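PDB 4W7W: cellulase from Xanthomonas axonopodis pv. citri, which probably hydrolyses beta-1,4-glucosidic bonds of cellulose and cello-oligosaccharides, as a family 5 cellulase with an (alpha/beta)8 barrel. Local coordinates for residues A129-W134 against I171-K176; E73-E78 against R135-E140; K118-S123 against P161-A166; G89-S94 against L105-H110. One frame throughout, in Å; residues are numbered along the deposited sequence.

Interaction 1 of 4, residues A129-W134 against I171-K176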
# COMPACT_ATOMS: atom_id res chain seq x y z
N ALA A 129 14.14 7.39 12.98
CA ALA A 129 12.96 8.26 13.03
C ALA A 129 11.74 7.50 12.53
O ALA A 129 10.65 7.66 13.07
CB ALA A 129 13.16 9.54 12.22
N LEU A 130 11.90 6.66 11.51
CA LEU A 130 10.78 5.85 11.01
C LEU A 130 10.34 4.83 12.05
O LEU A 130 9.15 4.57 12.22
CB LEU A 130 11.15 5.16 9.72
CG LEU A 130 10.03 4.29 9.12
CD1 LEU A 130 8.80 5.11 8.78
CD2 LEU A 130 10.56 3.57 7.88
N ALA A 131 11.31 4.27 12.77
CA ALA A 131 10.98 3.32 13.84
C ALA A 131 10.17 4.01 14.95
O ALA A 131 9.26 3.42 15.51
CB ALA A 131 12.23 2.64 14.38
N ASP A 132 10.51 5.26 15.26
CA ASP A 132 9.75 6.00 16.27
C ASP A 132 8.31 6.24 15.83
O ASP A 132 7.37 6.07 16.62
CB ASP A 132 10.43 7.32 16.61
CG ASP A 132 9.68 8.09 17.67
OD1 ASP A 132 9.81 7.73 18.86
OD2 ASP A 132 8.96 9.05 17.32
N LEU A 133 8.14 6.63 14.57
CA LEU A 133 6.81 6.82 14.02
C LEU A 133 5.99 5.54 14.22
O LEU A 133 4.86 5.58 14.74
CB LEU A 133 6.91 7.20 12.55
CG LEU A 133 5.63 7.36 11.73
CD1 LEU A 133 4.98 6.04 11.34
CD2 LEU A 133 4.64 8.29 12.41
N TRP A 134 6.55 4.40 13.81
CA TRP A 134 5.80 3.17 13.88
C TRP A 134 5.62 2.63 15.28
O TRP A 134 4.62 2.00 15.57
CB TRP A 134 6.38 2.12 12.91
CG TRP A 134 5.86 2.32 11.52
CD1 TRP A 134 6.54 2.77 10.43
CD2 TRP A 134 4.50 2.17 11.12
NE1 TRP A 134 5.68 2.88 9.36
CE2 TRP A 134 4.42 2.52 9.77
CE3 TRP A 134 3.34 1.76 11.78
CZ2 TRP A 134 3.23 2.47 9.06
CZ3 TRP A 134 2.16 1.73 11.07
CH2 TRP A 134 2.10 2.07 9.74
N ILE A 171 10.15 -2.94 12.04
CA ILE A 171 9.49 -4.17 12.48
C ILE A 171 9.78 -4.41 13.96
O ILE A 171 8.88 -4.67 14.76
CB ILE A 171 9.96 -5.36 11.64
CG1 ILE A 171 9.44 -5.24 10.20
CG2 ILE A 171 9.54 -6.68 12.26
CD1 ILE A 171 10.22 -6.10 9.22
N THR A 172 11.04 -4.28 14.34
CA THR A 172 11.44 -4.49 15.73
C THR A 172 10.71 -3.52 16.64
O THR A 172 10.21 -3.92 17.70
CB THR A 172 12.97 -4.38 15.84
OG1 THR A 172 13.53 -5.48 15.12
CG2 THR A 172 13.43 -4.37 17.29
N ALA A 173 10.67 -2.25 16.26
CA ALA A 173 10.00 -1.23 17.06
C ALA A 173 8.53 -1.57 17.26
O ALA A 173 7.98 -1.42 18.36
CB ALA A 173 10.17 0.14 16.44
N ILE A 174 7.87 -2.01 16.20
CA ILE A 174 6.46 -2.37 16.30
C ILE A 174 6.30 -3.54 17.26
O ILE A 174 5.44 -3.52 18.13
CB ILE A 174 5.88 -2.70 14.91
CG1 ILE A 174 5.79 -1.40 14.07
CG2 ILE A 174 4.53 -3.41 15.02
CD1 ILE A 174 5.59 -1.64 12.58
N ARG A 175 7.11 -4.58 17.11
CA ARG A 175 6.93 -5.76 17.94
C ARG A 175 7.24 -5.52 19.41
O ARG A 175 6.64 -6.14 20.27
CB ARG A 175 7.69 -6.95 17.37
CG ARG A 175 7.25 -7.36 15.98
CD ARG A 175 5.77 -7.70 15.94
NE ARG A 175 5.41 -8.22 14.63
CZ ARG A 175 4.26 -8.02 14.01
NH1 ARG A 175 3.29 -7.31 14.56
NH2 ARG A 175 4.11 -8.51 12.80
N LYS A 176 8.17 -4.59 19.70
CA LYS A 176 8.49 -4.25 21.08
C LYS A 176 7.26 -3.72 21.83
O LYS A 176 7.22 -3.82 23.04
CB LYS A 176 9.61 -3.22 21.14
CG LYS A 176 10.99 -3.78 20.88
CD LYS A 176 12.03 -2.68 20.80
CE LYS A 176 13.44 -3.25 20.71
NZ LYS A 176 14.42 -2.19 20.38
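Ile174 and Trp134 bury the most surface where helices 127-141 and 160-176 meet, and Ala173 with Ala131 makes up the remainder. The isoleucine reaches across with its longer branch: CG1 lies 3.8 Å from Trp134 CB, and CD1 follows at 3.9 Å from the same carbon. The two side chains then run next to each other in the same direction, with CD1 meeting the indole obliquely, 4.1 Å from Trp134 CG. The first torsion of Ile174 makes this possible, because chi1 of -70° sets CG1 opposite the carbonyl carbon and places CG2 opposite the backbone N instead. Trp134 starts out toward the partner helix, but its ring turns away toward strand 147-150, where it meets Phe149 and NE1 donates a hydrogen bond to the carbonyl O of Leu151 just beyond the strand. Leu133 CD1 lies over one indole face, toward its rim, 3.6 Å above the plane. One turn back on helix 127-141, at Ala131, the backbones come closer, with the CA atoms of Ala131 and Ala173 only 5.7 Å apart. Small residues allow this: the two CB atoms touch at 3.8 Å, and Ala173 CB also sits 3.5 Å from Ala131 O. These are neighbouring outer helices of the (alpha/beta)8 barrel, packed around its parallel sheet. No hydrogen bond or salt bridge joins the two segments, and the polar group of Trp134 is satisfied by Leu151. The helices are therefore held here by apolar complementarity, an alanine pair setting the short spacing and a branched aliphatic chain lying along the tryptophan.

Interaction 2 of 4, residues E73-E78 against R135-E140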
# COMPACT_ATOMS: atom_id res chain seq x y z
N GLU A 73 4.33 13.50 7.60
CA GLU A 73 4.45 14.88 8.07
C GLU A 73 3.18 15.41 8.71
O GLU A 73 3.24 16.33 9.53
CB GLU A 73 4.83 15.79 6.92
CG GLU A 73 6.15 15.47 6.25
CD GLU A 73 6.07 14.45 5.11
OE1 GLU A 73 5.05 13.75 4.95
OE2 GLU A 73 7.08 14.32 4.39
N ARG A 74 2.02 14.85 8.32
CA ARG A 74 0.75 15.28 8.87
C ARG A 74 0.41 14.55 10.16
O ARG A 74 -0.22 15.16 11.04
CB ARG A 74 -0.37 15.15 7.83
CG ARG A 74 -0.18 16.12 6.68
CD ARG A 74 -1.28 16.06 5.62
NE ARG A 74 -1.05 17.11 4.64
CZ ARG A 74 -1.27 17.02 3.33
NH1 ARG A 74 -1.80 15.94 2.78
NH2 ARG A 74 -0.96 18.06 2.57
N VAL A 75 0.83 13.29 10.30
CA VAL A 75 0.56 12.58 11.54
C VAL A 75 1.63 12.82 12.61
O VAL A 75 1.36 12.65 13.79
CB VAL A 75 0.35 11.07 11.28
CG1 VAL A 75 1.66 10.32 11.13
CG2 VAL A 75 -0.52 10.45 12.36
N GLN A 76 2.83 13.22 12.19
CA GLN A 76 3.95 13.45 13.12
C GLN A 76 4.71 14.66 12.64
O GLN A 76 5.68 14.52 11.90
CB GLN A 76 4.87 12.22 13.22
CG GLN A 76 5.84 12.32 14.39
CD GLN A 76 6.82 11.16 14.47
OE1 GLN A 76 7.23 10.59 13.44
NE2 GLN A 76 7.20 10.78 15.66
N PRO A 77 4.27 15.86 13.06
CA PRO A 77 4.82 17.09 12.48
C PRO A 77 6.26 17.42 12.85
O PRO A 77 6.86 18.30 12.22
CB PRO A 77 3.87 18.19 12.98
CG PRO A 77 2.67 17.50 13.49
CD PRO A 77 3.04 16.10 13.83
N GLU A 78 6.83 16.73 13.83
CA GLU A 78 8.26 16.82 14.13
C GLU A 78 8.80 15.43 14.27
O GLU A 78 8.19 14.59 14.94
CB GLU A 78 8.48 17.58 15.42
CG GLU A 78 8.11 19.05 15.33
CD GLU A 78 9.08 19.86 14.48
OE1 GLU A 78 10.22 19.38 14.23
OE2 GLU A 78 8.70 20.96 14.05
N ARG A 135 6.57 2.89 16.18
CA ARG A 135 6.35 2.61 17.60
C ARG A 135 5.07 3.31 18.08
O ARG A 135 4.21 2.70 18.72
CB ARG A 135 7.54 3.09 18.43
CG ARG A 135 7.35 2.96 19.93
CD ARG A 135 8.54 3.49 20.73
NE ARG A 135 8.63 4.94 20.62
CZ ARG A 135 7.93 5.80 21.35
NH1 ARG A 135 7.09 5.37 22.28
NH2 ARG A 135 8.05 7.11 21.11
N ARG A 136 4.97 4.58 17.75
CA ARG A 136 3.84 5.38 18.20
C ARG A 136 2.53 4.90 17.59
O ARG A 136 1.53 4.80 18.29
CB ARG A 136 4.09 6.84 17.90
CG ARG A 136 5.23 7.44 18.71
CD ARG A 136 5.55 8.83 18.25
NE ARG A 136 6.68 9.46 18.92
CZ ARG A 136 6.59 10.13 20.06
NH1 ARG A 136 5.45 10.15 20.73
NH2 ARG A 136 7.65 10.73 20.56
N LEU A 137 2.51 4.62 16.29
CA LEU A 137 1.29 4.10 15.68
C LEU A 137 0.94 2.73 16.22
O LEU A 137 -0.24 2.45 16.47
CB LEU A 137 1.37 4.07 14.15
CG LEU A 137 1.39 5.44 13.47
CD1 LEU A 137 1.49 5.24 11.97
CD2 LEU A 137 0.17 6.26 13.80
N ALA A 138 1.94 1.88 16.45
CA ALA A 138 1.68 0.57 17.01
C ALA A 138 1.07 0.67 18.41
O ALA A 138 0.18 -0.10 18.77
CB ALA A 138 2.94 -0.26 17.03
N LEU A 139 1.54 1.61 19.23
CA LEU A 139 0.94 1.81 20.55
C LEU A 139 -0.52 2.21 20.44
O LEU A 139 -1.32 1.82 21.29
CB LEU A 139 1.72 2.85 21.35
CG LEU A 139 3.08 2.37 21.87
CD1 LEU A 139 3.92 3.54 22.36
CD2 LEU A 139 2.95 1.34 22.97
N GLU A 140 -0.88 2.97 19.41
CA GLU A 140 -2.26 3.38 19.23
C GLU A 140 -3.17 2.26 18.76
O GLU A 140 -4.34 2.21 19.13
CB GLU A 140 -2.37 4.51 18.22
CG GLU A 140 -1.69 5.79 18.60
CD GLU A 140 -2.29 6.46 19.81
OE1 GLU A 140 -3.51 6.25 20.12
OE2 GLU A 140 -1.53 7.23 20.44
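Gln76 and Arg136 cross at about a right angle, and NE2 of the amide comes 3.6 Å from both CD and NE of the arginine. Amide and guanidinium planes are turned 69° apart, so the groups do not stack. Both NE2 and NE are donors, and no hydrogen bond joins the two segments. A shared acceptor probably accounts for their nearness: Asp132 OD2 takes a salt bridge from Arg136 NE and a probable hydrogen bond from Gln76 NE2, while NE2 also donates to the carbonyl O of Gly81. Gln76 gets there fully stretched, with CG opposite the backbone N (chi1 -168°) and the chain extended beyond. It is the first residue to leave helical geometry after the short helix 72-75, a helix that follows strand 65-70 in the (alpha/beta)8 barrel, on the side of the fold where family 5 enzymes bind their glycans. Arg136 in turn has a neighbour from its own helix over one guanidinium face, NH2 of Arg135 standing 3.4 Å above the centre of the group; Arg135 NH2 forms a salt bridge with Asp132 OD1. The apolar contact is looser. Val75 CG2 approaches Leu137 CD2 at 4.5 Å, and both side chains also rest on Phe70 of strand 65-70, with Val75 touching Ile91 of helix 85-100 as well.

Interaction 3 of 4, residues K118-S123 against P161-A166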
# COMPACT_ATOMS: atom_id res chain seq x y z
N LYS A 118 13.30 14.89 2.33
CA LYS A 118 14.66 14.38 2.60
C LYS A 118 14.58 12.88 2.81
O LYS A 118 13.68 12.38 3.47
CB LYS A 118 15.26 15.04 3.85
CG LYS A 118 15.24 16.56 3.86
CD LYS A 118 16.10 17.17 2.77
CE LYS A 118 16.23 18.67 2.98
NZ LYS A 118 16.78 19.34 1.77
N ARG A 119 15.55 12.16 2.27
CA ARG A 119 15.52 10.71 2.28
C ARG A 119 15.93 10.11 3.61
O ARG A 119 16.87 10.57 4.27
CB ARG A 119 16.45 10.16 1.20
CG ARG A 119 16.23 8.69 0.85
CD ARG A 119 15.03 8.51 -0.07
NE ARG A 119 15.23 9.14 -1.38
CZ ARG A 119 14.25 9.32 -2.27
NH1 ARG A 119 13.01 8.91 -2.03
NH2 ARG A 119 14.53 9.88 -3.43
N ILE A 120 15.24 9.05 4.00
CA ILE A 120 15.69 8.22 5.11
C ILE A 120 17.13 7.76 4.87
O ILE A 120 17.49 7.35 3.76
CB ILE A 120 14.78 6.99 5.27
CG1 ILE A 120 13.43 7.44 5.82
CG2 ILE A 120 15.44 5.94 6.17
CD1 ILE A 120 12.41 6.32 5.84
N GLY A 121 17.94 7.84 5.92
CA GLY A 121 19.35 7.48 5.85
C GLY A 121 20.27 8.67 5.71
O GLY A 121 21.48 8.54 5.88
N THR A 122 19.71 9.83 5.40
CA THR A 122 20.47 11.07 5.47
C THR A 122 20.60 11.49 6.92
O THR A 122 19.90 10.96 7.78
CB THR A 122 19.82 12.21 4.67
OG1 THR A 122 18.51 12.50 5.20
CG2 THR A 122 19.75 11.85 3.16
N SER A 123 21.48 12.44 7.19
CA SER A 123 21.55 13.02 8.52
C SER A 123 20.22 13.63 8.94
O SER A 123 19.86 13.56 10.11
CB SER A 123 22.66 14.08 8.62
OG SER A 123 22.54 15.03 7.57
N PRO A 161 19.92 -3.03 0.73
CA PRO A 161 20.34 -3.37 2.10
C PRO A 161 20.08 -2.25 3.11
O PRO A 161 19.70 -2.52 4.25
CB PRO A 161 21.86 -3.62 1.94
CG PRO A 161 22.03 -4.00 0.51
CD PRO A 161 21.05 -3.13 -0.22
N ASP A 162 20.24 -0.99 2.70
CA ASP A 162 19.99 0.11 3.63
C ASP A 162 18.50 0.19 3.94
O ASP A 162 18.12 0.42 5.10
CB ASP A 162 20.50 1.44 3.10
CG ASP A 162 22.02 1.55 3.11
OD1 ASP A 162 22.67 0.73 3.76
OD2 ASP A 162 22.54 2.50 2.50
N TRP A 163 17.65 0.01 2.93
CA TRP A 163 16.22 -0.01 3.20
C TRP A 163 15.86 -1.21 4.09
O TRP A 163 15.07 -1.07 5.03
CB TRP A 163 15.37 0.01 1.90
CG TRP A 163 13.94 -0.20 2.26
CD1 TRP A 163 13.23 -1.34 2.08
CD2 TRP A 163 13.12 0.66 3.06
NE1 TRP A 163 12.02 -1.23 2.69
CE2 TRP A 163 11.93 -0.02 3.32
CE3 TRP A 163 13.28 1.95 3.59
CZ2 TRP A 163 10.90 0.54 4.07
CZ3 TRP A 163 12.27 2.50 4.34
CH2 TRP A 163 11.10 1.79 4.57
N ALA A 164 16.45 -2.37 3.83
CA ALA A 164 16.16 -3.53 4.66
C ALA A 164 16.51 -3.28 6.13
O ALA A 164 15.77 -3.69 7.01
CB ALA A 164 16.88 -4.76 4.14
N ASN A 165 17.62 -2.60 6.38
CA ASN A 165 17.97 -2.24 7.75
C ASN A 165 16.92 -1.32 8.37
O ASN A 165 16.52 -1.50 9.52
CB ASN A 165 19.35 -1.54 7.79
CG ASN A 165 19.70 -0.96 9.15
OD1 ASN A 165 19.62 0.26 9.36
ND2 ASN A 165 20.05 -1.81 10.08
N ALA A 166 16.47 -0.32 7.62
CA ALA A 166 15.43 0.58 8.11
C ALA A 166 14.15 -0.18 8.39
O ALA A 166 13.49 0.04 9.42
CB ALA A 166 15.17 1.70 7.11
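A type II beta turn from Arg119 to Thr122, leading out of the small antiparallel pair of strands 114-115 and 118-119, packs its second residue against helix 160-176. That residue, Ile120, points toward the helix and divides its contact between two branches. CD1 comes to the edge of the Trp163 indole, near the ring plane, 4.1 Å from CZ3. CG2 meets Ala166 CB at 4.4 Å, one turn further along the helix. Trp163 brings its six-membered ring within range because CG is opposite the backbone N (chi1 172°), while the pyrrole NE1 donates to the carbonyl O of Pro186. Leu130 of helix 127-141 packs beside Ile120, adding to the apolar surroundings. The turn itself is fastened through Arg119 O, which accepts from Thr122 N at 3.1 Å and from Thr122 OG1 at 2.7 Å, the hydroxyl lying in the carbonyl plane. Gly121 fills the position where the backbone takes positive phi (100°), the usual place for glycine in a type II turn. The turn lies in the long beta-alpha loop between strand 104-109 and helix 127-141, and such loops at the C-terminal ends of the strands are where an (alpha/beta)8 barrel carries its elaborations; this one packs against the N-terminal part of helix 160-176.

Interaction 4 of 4, residues G89-S94 against L105-H110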
# COMPACT_ATOMS: atom_id res chain seq x y z
N GLY A 89 -7.03 11.39 15.01
CA GLY A 89 -8.47 11.30 15.10
C GLY A 89 -9.13 10.99 13.77
O GLY A 89 -10.07 10.22 13.70
N LEU A 90 -8.61 11.58 12.69
CA LEU A 90 -9.12 11.31 11.36
C LEU A 90 -8.89 9.86 10.99
O LEU A 90 -9.77 9.20 10.41
CB LEU A 90 -8.47 12.26 10.35
CG LEU A 90 -8.96 13.71 10.46
CD1 LEU A 90 -7.99 14.67 9.79
CD2 LEU A 90 -10.35 13.87 9.86
N ILE A 91 -7.70 9.33 11.30
CA ILE A 91 -7.40 7.93 11.03
C ILE A 91 -8.35 7.04 11.83
O ILE A 91 -8.90 6.09 11.30
CB ILE A 91 -5.92 7.61 11.32
CG1 ILE A 91 -5.01 8.38 10.36
CG2 ILE A 91 -5.67 6.12 11.23
CD1 ILE A 91 -3.55 8.43 10.78
N LYS A 92 -8.53 7.35 13.11
CA LYS A 92 -9.41 6.55 13.95
C LYS A 92 -10.86 6.59 13.48
O LYS A 92 -11.58 5.61 13.60
CB LYS A 92 -9.28 6.98 15.42
CG LYS A 92 -7.95 6.54 16.00
CD LYS A 92 -7.78 6.89 17.46
CE LYS A 92 -6.50 6.26 17.99
NZ LYS A 92 -6.38 6.35 19.46
N LYS A 93 -11.30 7.72 12.92
CA LYS A 93 -12.63 7.83 12.36
C LYS A 93 -12.78 6.92 11.13
O LYS A 93 -13.79 6.23 10.97
CB LYS A 93 -12.92 9.30 12.03
CG LYS A 93 -14.26 9.58 11.42
CD LYS A 93 -14.50 11.08 11.28
CE LYS A 93 -15.75 11.41 10.50
NZ LYS A 93 -15.74 12.84 10.09
N SER A 94 -11.77 6.90 10.26
CA SER A 94 -11.77 5.94 9.16
C SER A 94 -11.80 4.50 9.65
O SER A 94 -12.48 3.66 9.06
CB SER A 94 -10.56 6.15 8.24
OG SER A 94 -10.62 7.40 7.58
N LEU A 105 -8.17 -2.23 7.60
CA LEU A 105 -7.64 -0.93 7.24
C LEU A 105 -6.13 -1.00 7.25
O LEU A 105 -5.52 -1.24 8.29
CB LEU A 105 -8.14 0.12 8.23
CG LEU A 105 -7.79 1.56 7.85
CD1 LEU A 105 -8.55 2.02 6.62
CD2 LEU A 105 -8.04 2.50 9.02
N ILE A 106 -5.54 -0.82 6.07
CA ILE A 106 -4.08 -0.69 5.96
C ILE A 106 -3.70 0.77 6.15
O ILE A 106 -4.10 1.63 5.37
CB ILE A 106 -3.54 -1.19 4.61
CG1 ILE A 106 -3.90 -2.65 4.37
CG2 ILE A 106 -2.04 -0.96 4.53
CD1 ILE A 106 -3.75 -3.07 2.92
N LEU A 107 -2.91 1.03 7.19
CA LEU A 107 -2.35 2.35 7.42
C LEU A 107 -1.13 2.48 6.53
O LEU A 107 -0.10 1.85 6.80
CB LEU A 107 -1.97 2.51 8.89
CG LEU A 107 -3.13 2.36 9.87
CD1 LEU A 107 -2.63 2.61 11.29
CD2 LEU A 107 -4.30 3.27 9.52
N ASP A 108 -1.26 3.24 5.44
CA ASP A 108 -0.18 3.40 4.46
C ASP A 108 0.52 4.73 4.69
O ASP A 108 -0.01 5.78 4.37
CB ASP A 108 -0.75 3.35 3.04
CG ASP A 108 0.11 4.00 1.99
OD1 ASP A 108 1.34 4.10 2.15
OD2 ASP A 108 -0.53 4.45 0.99
N LEU A 109 1.70 4.65 5.30
CA LEU A 109 2.56 5.83 5.48
C LEU A 109 3.12 6.18 4.09
O LEU A 109 4.05 5.53 3.60
CB LEU A 109 3.68 5.54 6.47
CG LEU A 109 4.42 6.79 6.96
CD1 LEU A 109 3.56 7.59 7.92
CD2 LEU A 109 5.72 6.38 7.63
N HIS A 110 2.49 7.14 3.42
CA HIS A 110 2.61 7.25 1.98
C HIS A 110 3.74 8.20 1.60
O HIS A 110 3.51 9.28 1.06
CB HIS A 110 1.28 7.68 1.38
CG HIS A 110 1.13 7.36 -0.08
ND1 HIS A 110 0.63 6.16 -0.53
CD2 HIS A 110 1.38 8.10 -1.18
CE1 HIS A 110 0.57 6.18 -1.84
NE2 HIS A 110 1.02 7.35 -2.27
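Ile91 and Leu107 run slantwise to one another, and one methyl of each makes the contact: Ile91 CG2 and Leu107 CD2 lie 3.6 Å apart. Ile91 points toward the strand, whereas Leu107 leaves its backbone at an angle and arrives through CD2, its CG being opposite the carbonyl carbon (chi1 -60°). Leu105, two residues back on the same side of the strand, directs CD2 against the helix backbone, 4.3 Å from Ile91 O and equally 4.3 Å from Ser94 C. Leucine methyls thus meet one isoleucine methyl and the main chain of the helix. This is a helix-to-strand layer of the (alpha/beta)8 barrel: helix 85-100 returns along the outside and leads into strand 104-109, the segment axes 10.5 Å apart with their directions at 155°. Phe141 of helix 127-141 touches both Ile91 and Leu107. At the far end of the strand the chain enters the glycan-binding pocket. There His110, which contacts a glucose unit, donates from ND1 to Asp108 OD2 at 2.6 Å, with an N-H...O angle of 161°. The carboxylate oxygen lies close to the imidazole plane and uses its syn lone pair, which helps to hold the ring's rotation.

Helix 127-141 connects much of this set: interactions 1 and 2 share it, and their centres are 10 Å apart. Interaction 3 joins interaction 1 through Leu130, whose CD2 lies 3.8 Å from Trp163 CH2. The same leucine looks inward too, its CD1 being 3.5 Å from Leu109 CD2 on the strand of interaction 4. Interactions 2 and 4 meet at the surface of helix 85-100, where Glu140 OE1 and Lys92 NZ form a salt bridge of 3.0 Å. By contrast, interactions 3 and 4 do not touch, their nearest atoms being about 7 Å apart. Interaction 4 leads into the glycan pocket through His110, which touches a glucose unit.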